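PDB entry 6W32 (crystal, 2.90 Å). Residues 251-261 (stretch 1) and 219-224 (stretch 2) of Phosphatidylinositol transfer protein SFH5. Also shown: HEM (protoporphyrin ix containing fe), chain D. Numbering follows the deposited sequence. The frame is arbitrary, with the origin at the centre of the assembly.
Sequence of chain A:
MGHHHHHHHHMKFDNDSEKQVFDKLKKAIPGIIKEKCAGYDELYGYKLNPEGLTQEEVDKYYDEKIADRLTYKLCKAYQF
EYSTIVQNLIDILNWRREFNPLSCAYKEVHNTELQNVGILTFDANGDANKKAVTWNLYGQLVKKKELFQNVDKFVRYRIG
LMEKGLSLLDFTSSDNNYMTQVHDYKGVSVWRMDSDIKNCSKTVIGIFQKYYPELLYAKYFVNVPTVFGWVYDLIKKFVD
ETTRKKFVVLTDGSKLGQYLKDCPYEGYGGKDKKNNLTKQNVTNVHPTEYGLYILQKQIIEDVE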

ATOM      1  N   THR A 251      19.939  -3.067  11.396  1.00 47.70           N
ATOM      2  CA  THR A 251      21.209  -2.490  10.976  1.00 41.23           C
ATOM      3  C   THR A 251      21.932  -3.349   9.936  1.00 51.61           C
ATOM      4  O   THR A 251      22.561  -2.791   9.021  1.00 57.41           O
ATOM      5  CB  THR A 251      22.095  -2.243  12.171  1.00 32.89           C
ATOM      6  OG1 THR A 251      21.521  -1.213  12.986  1.00 43.14           O
ATOM      7  CG2 THR A 251      23.420  -1.789  11.725  1.00 40.73           C
ATOM      8  N   ASP A 252      21.793  -4.685  10.000  1.00 51.99           N
ATOM      9  CA  ASP A 252      22.455  -5.638   9.095  1.00 53.30           C
ATOM     10  C   ASP A 252      21.435  -6.241   8.121  1.00 55.70           C
ATOM     11  O   ASP A 252      20.659  -7.124   8.498  1.00 59.90           O
ATOM     12  CB  ASP A 252      23.132  -6.732   9.918  1.00 58.67           C
ATOM     13  CG  ASP A 252      23.980  -7.696   9.083  1.00 68.78           C
ATOM     14  OD1 ASP A 252      23.791  -7.800   7.840  1.00 67.87           O
ATOM     15  OD2 ASP A 252      24.854  -8.364   9.699  1.00 71.79           O
ATOM     16  N   GLY A 253      21.466  -5.813   6.857  1.00 53.48           N
ATOM     17  CA  GLY A 253      20.465  -6.271   5.897  1.00 51.37           C
ATOM     18  C   GLY A 253      20.459  -7.767   5.629  1.00 59.10           C
ATOM     19  O   GLY A 253      19.448  -8.306   5.160  1.00 56.89           O
ATOM     20  N   SER A 254      21.566  -8.459   5.906  1.00 66.00           N
ATOM     21  CA  SER A 254      21.606  -9.897   5.654  1.00 59.66           C
ATOM     22  C   SER A 254      20.795 -10.690   6.663  1.00 54.23           C
ATOM     23  O   SER A 254      20.592 -11.892   6.458  1.00 58.81           O
ATOM     24  CB  SER A 254      23.046 -10.379   5.656  1.00 57.88           C
ATOM     25  OG  SER A 254      23.799  -9.651   6.618  1.00 60.33           O
ATOM     26  N   LYS A 255      20.308 -10.054   7.725  1.00 50.74           N
ATOM     27  CA  LYS A 255      19.396 -10.741   8.631  1.00 53.19           C
ATOM     28  C   LYS A 255      17.978 -10.794   8.100  1.00 55.45           C
ATOM     29  O   LYS A 255      17.120 -11.382   8.761  1.00 52.16           O
ATOM     30  CB  LYS A 255      19.380 -10.068  10.005  1.00 50.51           C
ATOM     31  CG  LYS A 255      20.771  -9.831  10.563  1.00 56.40           C
ATOM     32  CD  LYS A 255      20.842  -9.925  12.067  1.00 62.54           C
ATOM     33  CE  LYS A 255      22.299  -9.965  12.479  1.00 66.14           C
ATOM     34  NZ  LYS A 255      23.076 -10.408  11.276  1.00 59.04           N
ATOM     35  N   LEU A 256      17.710 -10.201   6.928  1.00 54.97           N
ATOM     36  CA  LEU A 256      16.327 -10.035   6.524  1.00 50.83           C
ATOM     37  C   LEU A 256      15.654 -11.376   6.307  1.00 52.12           C
ATOM     38  O   LEU A 256      14.441 -11.496   6.504  1.00 55.51           O
ATOM     39  CB  LEU A 256      16.237  -9.177   5.272  1.00 50.11           C
ATOM     40  CG  LEU A 256      14.830  -8.649   4.991  1.00 49.28           C
ATOM     41  CD1 LEU A 256      14.337  -7.881   6.196  1.00 46.74           C
ATOM     42  CD2 LEU A 256      14.740  -7.794   3.700  1.00 46.92           C
ATOM     43  N   GLY A 257      16.415 -12.399   5.918  1.00 50.47           N
ATOM     44  CA  GLY A 257      15.815 -13.704   5.695  1.00 50.20           C
ATOM     45  C   GLY A 257      15.255 -14.341   6.950  1.00 49.97           C
ATOM     46  O   GLY A 257      14.366 -15.195   6.861  1.00 53.13           O
ATOM     47  N   GLN A 258      15.752 -13.935   8.118  1.00 49.38           N
ATOM     48  CA  GLN A 258      15.146 -14.347   9.375  1.00 45.93           C
ATOM     49  C   GLN A 258      13.693 -13.920   9.475  1.00 49.83           C
ATOM     50  O   GLN A 258      12.953 -14.492  10.280  1.00 53.33           O
ATOM     51  CB  GLN A 258      15.929 -13.768  10.553  1.00 47.61           C
ATOM     52  CG  GLN A 258      17.307 -14.397  10.770  1.00 50.12           C
ATOM     53  CD  GLN A 258      18.172 -13.604  11.735  1.00 51.02           C
ATOM     54  OE1 GLN A 258      19.350 -13.363  11.465  1.00 51.07           O
ATOM     55  NE2 GLN A 258      17.591 -13.193  12.870  1.00 51.92           N
ATOM     56  N   TYR A 259      13.259 -12.939   8.680  1.00 49.55           N
ATOM     57  CA  TYR A 259      11.867 -12.506   8.685  1.00 46.18           C
ATOM     58  C   TYR A 259      11.129 -12.761   7.378  1.00 48.51           C
ATOM     59  O   TYR A 259       9.939 -13.110   7.413  1.00 50.22           O
ATOM     60  CB  TYR A 259      11.783 -11.032   9.028  1.00 42.78           C
ATOM     61  CG  TYR A 259      12.499 -10.613  10.293  1.00 47.49           C
ATOM     62  CD1 TYR A 259      11.891 -10.703  11.550  1.00 49.29           C
ATOM     63  CD2 TYR A 259      13.777 -10.087  10.237  1.00 51.75           C
ATOM     64  CE1 TYR A 259      12.557 -10.257  12.711  1.00 41.43           C
ATOM     65  CE2 TYR A 259      14.442  -9.651  11.388  1.00 47.08           C
ATOM     66  CZ  TYR A 259      13.824  -9.724  12.595  1.00 42.76           C
ATOM     67  OH  TYR A 259      14.521  -9.289  13.679  1.00 57.92           O
ATOM     68  N   LEU A 260      11.777 -12.607   6.215  1.00 49.93           N
ATOM     69  CA  LEU A 260      11.169 -12.975   4.931  1.00 53.18           C
ATOM     70  C   LEU A 260      11.827 -14.257   4.452  1.00 56.79           C
ATOM     71  O   LEU A 260      12.960 -14.218   3.957  1.00 59.37           O
ATOM     72  CB  LEU A 260      11.337 -11.893   3.869  1.00 54.02           C
ATOM     73  CG  LEU A 260      10.776 -10.496   4.078  1.00 47.67           C
ATOM     74  CD1 LEU A 260      10.979  -9.724   2.806  1.00 32.74           C
ATOM     75  CD2 LEU A 260       9.336 -10.569   4.507  1.00 41.61           C
ATOM     76  N   LYS A 261      11.109 -15.382   4.550  1.00 59.63           N
ATOM     77  CA  LYS A 261      11.787 -16.657   4.354  1.00 57.86           C
ATOM     78  C   LYS A 261      12.393 -16.755   2.957  1.00 59.66           C
ATOM     79  O   LYS A 261      13.562 -17.137   2.823  1.00 57.72           O
ATOM     80  CB  LYS A 261      10.857 -17.836   4.691  1.00 59.21           C
ATOM     81  CG  LYS A 261       9.747 -18.232   3.755  1.00 65.80           C
ATOM     82  CD  LYS A 261       9.073 -19.574   4.248  1.00 67.01           C
ATOM     83  CE  LYS A 261       8.992 -19.648   5.803  1.00 78.09           C
ATOM     84  NZ  LYS A 261       8.975 -21.030   6.472  1.00 81.10           N
TER
HETATM   85  CHA HEM D 301       9.166   6.533   5.487  1.00 52.04           C
HETATM   86  CHB HEM D 301      12.290   8.078   2.191  1.00 50.11           C
HETATM   87  CHC HEM D 301      15.878   7.524   5.385  1.00 48.15           C
HETATM   88  CHD HEM D 301      12.779   5.491   8.548  1.00 43.55           C
HETATM   89  C1A HEM D 301       9.721   6.993   4.322  1.00 50.88           C
HETATM   90  C2A HEM D 301       8.947   7.352   3.171  1.00 46.50           C
HETATM   91  C3A HEM D 301       9.797   7.824   2.236  1.00 48.65           C
HETATM   92  C4A HEM D 301      11.131   7.731   2.807  1.00 46.92           C
HETATM   93  CMA HEM D 301       9.542   8.346   0.800  1.00 41.29           C
HETATM   94  CAA HEM D 301       7.415   7.241   3.231  1.00 44.41           C
HETATM   95  CBA HEM D 301       6.742   6.125   2.467  1.00 42.80           C
HETATM   96  CGA HEM D 301       7.607   5.107   1.826  1.00 45.79           C
HETATM   97  O1A HEM D 301       8.204   5.542   0.791  1.00 50.90           O
HETATM   98  O2A HEM D 301       7.037   3.966   1.829  1.00 45.65           O
HETATM   99  C1B HEM D 301      13.520   8.120   2.781  1.00 47.66           C
HETATM  100  C2B HEM D 301      14.710   8.625   2.157  1.00 47.62           C
HETATM  101  C3B HEM D 301      15.712   8.481   3.027  1.00 52.75           C
HETATM  102  C4B HEM D 301      15.181   7.873   4.246  1.00 54.80           C
HETATM  103  CMB HEM D 301      14.741   9.202   0.726  1.00 56.58           C
HETATM  104  CAB HEM D 301      17.191   8.859   2.792  1.00 54.14           C
HETATM  105  CBB HEM D 301      17.860   9.616   3.642  1.00 61.44           C
HETATM  106  C1C HEM D 301      15.401   6.914   6.530  1.00 50.77           C
HETATM  107  C2C HEM D 301      16.140   6.525   7.753  1.00 53.49           C
HETATM  108  C3C HEM D 301      15.267   5.966   8.621  1.00 50.13           C
HETATM  109  C4C HEM D 301      13.954   5.969   7.993  1.00 48.51           C
HETATM  110  CMC HEM D 301      17.660   6.709   8.002  1.00 47.60           C
HETATM  111  CAC HEM D 301      15.592   5.391  10.028  1.00 56.98           C
HETATM  112  CBC HEM D 301      15.065   4.219  10.455  1.00 48.62           C
HETATM  113  C1D HEM D 301      11.509   5.623   8.057  1.00 47.15           C
HETATM  114  C2D HEM D 301      10.281   5.285   8.735  1.00 46.26           C
HETATM  115  C3D HEM D 301       9.166   5.653   7.753  1.00 44.33           C
HETATM  116  C4D HEM D 301       9.836   6.152   6.602  1.00 44.67           C
HETATM  117  CMD HEM D 301      10.083   4.686  10.131  1.00 44.31           C
HETATM  118  CAD HEM D 301       7.643   5.502   7.850  1.00 38.12           C
HETATM  119  CBD HEM D 301       7.256   4.357   6.907  1.00 37.27           C
HETATM  120  CGD HEM D 301       5.778   4.097   7.060  1.00 40.15           C
HETATM  121  O1D HEM D 301       5.220   3.286   6.248  1.00 40.94           O
HETATM  122  O2D HEM D 301       5.124   4.895   7.814  1.00 30.80           O
HETATM  123  NA  HEM D 301      11.042   7.246   4.084  1.00 48.39           N
HETATM  124  NB  HEM D 301      13.836   7.674   4.047  1.00 53.57           N
HETATM  125  NC  HEM D 301      14.118   6.562   6.758  1.00 47.56           N
HETATM  126  ND  HEM D 301      11.197   6.155   6.792  1.00 48.78           N
HETATM  127 FE   HEM D 301      12.569   6.809   5.380  1.00 53.17          FE
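Stretch 2 219-224: KYFVNV

The side chain of Asn 223 starts out away from stretch 1 and then turns back to it. Its CA-to-CB bond points away, but with chi1 near -75° OD1 accepts a hydrogen bond from the backbone of Gly 253, Gly 253 N to Asn 223 OD1 2.8 Å. Gly 253 has no side chain, and the space is needed: an ideal CB would lie 2.3 Å from Asn 223 ND2, a clash.

Residues 219-222 belong to a strand that begins earlier. At Asn 223 the backbone leaves the strand, with positive phi and psi (66°/47°). Stretch 1 has a 3-10 segment at 253-255 and helical angles on to Gln 258.

The two stretches run in broadly opposite senses: Val 224 lies by Thr 251, and Tyr 220 lies by Tyr 259 and Leu 260. The CA atoms of Thr 251 and Val 224 are 4.6 Å apart. Thr 251 OG1 donates a hydrogen bond to Val 224 O at 2.9 Å.

Toward Tyr 220 the contacts are apolar. Leu 256 CD1 packs on Val 222 CG1 at 3.6 Å and on Tyr 220 CB at 3.9 Å. Tyr 220 CE2 meets Tyr 259 CB at 3.6 Å, while Tyr 220 CE1 lies 4.0 Å from Leu 260 CD2.

The CA-to-CB bond of Phe 221 points away from stretch 1, and Phe 221 CE1 comes within 3.2 Å of HEM C2D.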

ATOM      1  N   LYS A 219       6.640  -3.953   8.133  1.00 45.94           N
ATOM      2  CA  LYS A 219       7.542  -3.122   7.347  1.00 42.02           C
ATOM      3  C   LYS A 219       8.951  -3.190   7.950  1.00 49.89           C
ATOM      4  O   LYS A 219       9.129  -3.005   9.167  1.00 46.73           O
ATOM      5  CB  LYS A 219       7.012  -1.697   7.285  1.00 39.88           C
ATOM      6  CG  LYS A 219       7.783  -0.770   6.357  1.00 43.70           C
ATOM      7  CD  LYS A 219       6.871   0.320   5.814  1.00 47.15           C
ATOM      8  CE  LYS A 219       7.465   1.044   4.611  1.00 47.88           C
ATOM      9  NZ  LYS A 219       6.587   2.197   4.203  1.00 41.11           N
ATOM     10  N   TYR A 220       9.951  -3.496   7.107  1.00 47.78           N
ATOM     11  CA  TYR A 220      11.328  -3.673   7.551  1.00 46.87           C
ATOM     12  C   TYR A 220      12.179  -2.564   6.964  1.00 45.37           C
ATOM     13  O   TYR A 220      12.054  -2.238   5.781  1.00 44.98           O
ATOM     14  CB  TYR A 220      11.906  -5.045   7.140  1.00 46.25           C
ATOM     15  CG  TYR A 220      11.087  -6.189   7.654  1.00 46.64           C
ATOM     16  CD1 TYR A 220      10.071  -6.723   6.883  1.00 46.75           C
ATOM     17  CD2 TYR A 220      11.274  -6.691   8.944  1.00 49.30           C
ATOM     18  CE1 TYR A 220       9.270  -7.736   7.357  1.00 42.60           C
ATOM     19  CE2 TYR A 220      10.487  -7.733   9.425  1.00 45.91           C
ATOM     20  CZ  TYR A 220       9.478  -8.235   8.601  1.00 46.77           C
ATOM     21  OH  TYR A 220       8.657  -9.247   9.008  1.00 54.94           O
ATOM     22  N   PHE A 221      13.059  -2.009   7.790  1.00 46.55           N
ATOM     23  CA  PHE A 221      13.928  -0.902   7.415  1.00 46.20           C
ATOM     24  C   PHE A 221      15.339  -1.421   7.592  1.00 45.74           C
ATOM     25  O   PHE A 221      15.830  -1.445   8.721  1.00 47.83           O
ATOM     26  CB  PHE A 221      13.681   0.315   8.301  1.00 42.83           C
ATOM     27  CG  PHE A 221      12.281   0.812   8.256  1.00 45.58           C
ATOM     28  CD1 PHE A 221      11.945   1.890   7.452  1.00 47.09           C
ATOM     29  CD2 PHE A 221      11.286   0.204   9.011  1.00 45.70           C
ATOM     30  CE1 PHE A 221      10.648   2.386   7.411  1.00 42.01           C
ATOM     31  CE2 PHE A 221       9.982   0.684   8.967  1.00 49.05           C
ATOM     32  CZ  PHE A 221       9.662   1.792   8.156  1.00 44.84           C
ATOM     33  N   VAL A 222      16.000  -1.831   6.512  1.00 46.40           N
ATOM     34  CA  VAL A 222      17.247  -2.578   6.656  1.00 46.84           C
ATOM     35  C   VAL A 222      18.443  -1.748   6.195  1.00 44.61           C
ATOM     36  O   VAL A 222      18.329  -0.814   5.411  1.00 48.37           O
ATOM     37  CB  VAL A 222      17.190  -3.927   5.914  1.00 44.78           C
ATOM     38  CG1 VAL A 222      15.845  -4.588   6.180  1.00 43.08           C
ATOM     39  CG2 VAL A 222      17.425  -3.736   4.439  1.00 47.80           C
ATOM     40  N   ASN A 223      19.604  -2.094   6.734  1.00 46.28           N
ATOM     41  CA  ASN A 223      20.875  -1.469   6.414  1.00 44.27           C
ATOM     42  C   ASN A 223      20.919  -0.019   6.874  1.00 47.52           C
ATOM     43  O   ASN A 223      21.398   0.864   6.165  1.00 46.97           O
ATOM     44  CB  ASN A 223      21.182  -1.614   4.935  1.00 43.63           C
ATOM     45  CG  ASN A 223      21.608  -3.006   4.621  1.00 48.42           C
ATOM     46  OD1 ASN A 223      22.349  -3.609   5.404  1.00 57.15           O
ATOM     47  ND2 ASN A 223      21.117  -3.560   3.535  1.00 45.52           N
ATOM     48  N   VAL A 224      20.487   0.189   8.117  1.00 49.27           N
ATOM     49  CA  VAL A 224      20.322   1.468   8.804  1.00 46.32           C
ATOM     50  C   VAL A 224      21.328   1.518   9.952  1.00 49.59           C
ATOM     51  O   VAL A 224      21.120   0.861  10.978  1.00 47.17           O
ATOM     52  CB  VAL A 224      18.895   1.626   9.347  1.00 44.14           C
ATOM     53  CG1 VAL A 224      18.611   3.062   9.770  1.00 50.69           C
ATOM     54  CG2 VAL A 224      17.874   1.123   8.360  1.00 42.96           C
TER